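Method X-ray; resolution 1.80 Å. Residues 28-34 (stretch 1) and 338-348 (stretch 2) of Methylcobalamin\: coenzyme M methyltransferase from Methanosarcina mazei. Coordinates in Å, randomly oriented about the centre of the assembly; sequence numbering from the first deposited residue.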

# COMPACT_ATOMS: atom_id res chain seq x y z
N VAL A 28 -20.83 9.01 -4.24
CA VAL A 28 -19.98 10.08 -4.71
C VAL A 28 -20.39 10.62 -6.05
O VAL A 28 -21.12 9.96 -6.81
CB VAL A 28 -18.52 9.59 -4.82
CG1 VAL A 28 -17.96 9.26 -3.46
CG2 VAL A 28 -18.46 8.40 -5.76
N ASP A 29 -19.91 11.83 -6.34
CA ASP A 29 -20.14 12.45 -7.62
C ASP A 29 -19.41 11.75 -8.76
O ASP A 29 -19.90 11.68 -9.86
CB ASP A 29 -19.76 13.94 -7.58
CG ASP A 29 -18.33 14.18 -7.06
OD1 ASP A 29 -17.71 13.34 -6.30
OD2 ASP A 29 -17.84 15.28 -7.38
N LYS A 30 -18.20 11.26 -8.49
CA LYS A 30 -17.37 10.61 -9.50
C LYS A 30 -16.28 9.77 -8.84
O LYS A 30 -16.03 9.96 -7.68
CB LYS A 30 -16.73 11.68 -10.43
CG LYS A 30 -15.64 12.52 -9.79
CD LYS A 30 -15.22 13.73 -10.63
CE LYS A 30 -14.10 14.47 -9.97
NZ LYS A 30 -13.78 15.81 -10.54
N VAL A 31 -15.74 8.77 -9.54
CA VAL A 31 -14.70 7.90 -8.98
C VAL A 31 -13.39 8.72 -8.81
O VAL A 31 -12.96 9.39 -9.77
CB VAL A 31 -14.47 6.70 -9.92
CG1 VAL A 31 -13.25 5.88 -9.51
CG2 VAL A 31 -15.77 5.86 -10.05
N PRO A 32 -12.81 8.77 -7.59
CA PRO A 32 -11.49 9.43 -7.41
C PRO A 32 -10.44 8.65 -8.12
O PRO A 32 -10.58 7.42 -8.28
CB PRO A 32 -11.22 9.32 -5.92
CG PRO A 32 -12.06 8.23 -5.48
CD PRO A 32 -13.22 8.07 -6.37
N VAL A 33 -9.39 9.36 -8.55
CA VAL A 33 -8.26 8.73 -9.23
C VAL A 33 -7.03 9.04 -8.44
O VAL A 33 -6.70 10.20 -8.24
CB VAL A 33 -8.12 9.11 -10.69
CG1 VAL A 33 -8.09 10.64 -10.89
CG2 VAL A 33 -6.95 8.37 -11.33
N CYS A 34 -6.42 7.99 -7.95
CA CYS A 34 -5.18 8.17 -7.15
C CYS A 34 -4.43 6.88 -7.05
O CYS A 34 -4.82 5.91 -7.70
CB CYS A 34 -5.49 8.70 -5.78
SG CYS A 34 -6.30 7.52 -4.76
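Stretch 2, residues 338-348: ALVAARDEFYA

The apolar centre of this contact is V33, whose CA-to-CB bond points toward the last helix of the chain. In its p rotamer (chi1 53°) V33 packs on both L339 and V340: V33 CG2 lies 4.1 Å from L339 CB, and V33 CG1 lies 4.0 Å from V340 CG2. One valine thus meets two consecutive helical residues, and here the backbones come close, V33 CA being 6.1 Å from V340 CA.

Stretch 2 enters as a helix that begins earlier in the chain and is helical from A338 on, with the regular i to i+4 ladder of backbone hydrogen bonds; Y347 lies beyond the helix. Stretch 1 is extended from K30 onward but belongs to no regular strand, and the two run in opposite senses: V33 pairs with V340, while K30 faces Y347, their CA atoms 7.6 Å apart. One helical turn from L339, R343 also points toward stretch 1. V33 CG1 covers one face of its guanidinium, 3.8 Å from R343 NH1, and K30 covers the opposite face, with K30 CE 3.6 Å from R343 CZ. At the edge, R343 NH1 donates to V31 O at 2.9 Å, a nearly straight hydrogen bond that leaves both faces free for packing.

Four residues on, beyond the helix, Y347 OH accepts a hydrogen bond from V31 N at 3.0 Å, so both polar backbone atoms of V31 are held by side chains rather than by a strand partner. K30 CB sits over the Y347 ring, 3.7 Å from its centroid, in a CH-pi contact.

At the polar margin, K30 NZ comes within 3.8 Å of R343 NH2, a like-charge approach. D344 supplies the counter-charge: its OD1 forms a salt bridge to R343 NE at 2.8 Å and accepts a hydrogen bond from a water, 2.7 Å from D344 OD1, that in turn accepts from K30 NZ at 3.2 Å.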

# COMPACT_ATOMS: atom_id res chain seq x y z
N ALA A 338 -2.27 10.00 -17.86
CA ALA A 338 -3.24 9.33 -18.70
C ALA A 338 -4.29 8.68 -17.83
O ALA A 338 -5.42 8.58 -18.25
CB ALA A 338 -2.59 8.32 -19.63
N LEU A 339 -3.97 8.21 -16.63
CA LEU A 339 -5.03 7.74 -15.72
C LEU A 339 -6.10 8.74 -15.35
O LEU A 339 -7.31 8.46 -15.34
CB LEU A 339 -4.45 7.26 -14.37
CG LEU A 339 -3.92 5.85 -14.24
CD1 LEU A 339 -3.46 5.57 -12.78
CD2 LEU A 339 -4.95 4.86 -14.78
N VAL A 340 -5.65 9.90 -14.98
CA VAL A 340 -6.45 10.99 -14.57
C VAL A 340 -7.28 11.45 -15.74
O VAL A 340 -8.53 11.64 -15.61
CB VAL A 340 -5.59 12.17 -14.05
CG1 VAL A 340 -6.52 13.34 -13.72
CG2 VAL A 340 -4.73 11.70 -12.87
N ALA A 341 -6.65 11.56 -16.92
CA ALA A 341 -7.40 11.95 -18.13
C ALA A 341 -8.54 10.94 -18.46
O ALA A 341 -9.63 11.35 -18.73
CB ALA A 341 -6.44 12.13 -19.34
N ALA A 342 -8.29 9.64 -18.35
CA ALA A 342 -9.34 8.65 -18.56
C ALA A 342 -10.54 8.86 -17.62
O ALA A 342 -11.71 8.67 -17.97
CB ALA A 342 -8.74 7.26 -18.43
N ARG A 343 -10.24 9.23 -16.38
CA ARG A 343 -11.30 9.42 -15.41
C ARG A 343 -12.10 10.64 -15.87
O ARG A 343 -13.30 10.62 -15.90
CB ARG A 343 -10.75 9.61 -14.01
CG ARG A 343 -11.76 9.51 -12.87
CD ARG A 343 -12.66 10.69 -12.67
NE ARG A 343 -11.88 11.94 -12.58
CZ ARG A 343 -11.49 12.49 -11.46
NH1 ARG A 343 -11.62 11.89 -10.31
NH2 ARG A 343 -10.84 13.61 -11.50
N ASP A 344 -11.40 11.73 -16.18
CA ASP A 344 -12.15 12.96 -16.55
C ASP A 344 -13.06 12.76 -17.81
O ASP A 344 -14.22 13.26 -17.90
CB ASP A 344 -11.15 14.11 -16.69
CG ASP A 344 -10.59 14.54 -15.34
OD1 ASP A 344 -11.03 14.01 -14.29
OD2 ASP A 344 -9.65 15.37 -15.29
N GLU A 345 -12.56 11.95 -18.73
CA GLU A 345 -13.23 11.62 -19.96
C GLU A 345 -14.52 10.83 -19.76
O GLU A 345 -15.53 11.06 -20.43
CB GLU A 345 -12.26 10.82 -20.82
CG GLU A 345 -11.27 11.74 -21.53
CD GLU A 345 -10.33 10.99 -22.45
OE1 GLU A 345 -10.70 9.86 -22.91
OE2 GLU A 345 -9.22 11.53 -22.70
N PHE A 346 -14.49 9.91 -18.83
CA PHE A 346 -15.62 9.06 -18.50
C PHE A 346 -16.80 9.94 -18.09
O PHE A 346 -17.93 9.60 -18.31
CB PHE A 346 -15.20 8.12 -17.37
CG PHE A 346 -16.19 7.08 -17.04
CD1 PHE A 346 -16.33 5.95 -17.86
CD2 PHE A 346 -16.99 7.21 -15.97
CE1 PHE A 346 -17.27 4.97 -17.55
CE2 PHE A 346 -17.89 6.19 -15.61
CZ PHE A 346 -18.04 5.08 -16.43
N TYR A 347 -16.52 11.07 -17.45
CA TYR A 347 -17.57 11.95 -16.98
C TYR A 347 -17.79 13.09 -17.98
O TYR A 347 -18.49 14.04 -17.67
CB TYR A 347 -17.23 12.41 -15.57
CG TYR A 347 -17.23 11.22 -14.58
CD1 TYR A 347 -18.41 10.75 -14.05
CD2 TYR A 347 -16.07 10.57 -14.23
CE1 TYR A 347 -18.45 9.64 -13.19
CE2 TYR A 347 -16.08 9.47 -13.33
CZ TYR A 347 -17.30 9.02 -12.81
OH TYR A 347 -17.38 7.95 -11.96
N ALA A 348 -17.30 12.87 -19.20
CA ALA A 348 -17.41 13.78 -20.37
C ALA A 348 -16.50 14.98 -20.05
O ALA A 348 -15.28 14.81 -19.77
CB ALA A 348 -18.85 14.19 -20.66
OXT ALA A 348 -16.98 16.11 -20.00
O HOH W 1 -13.51 14.77 -13.54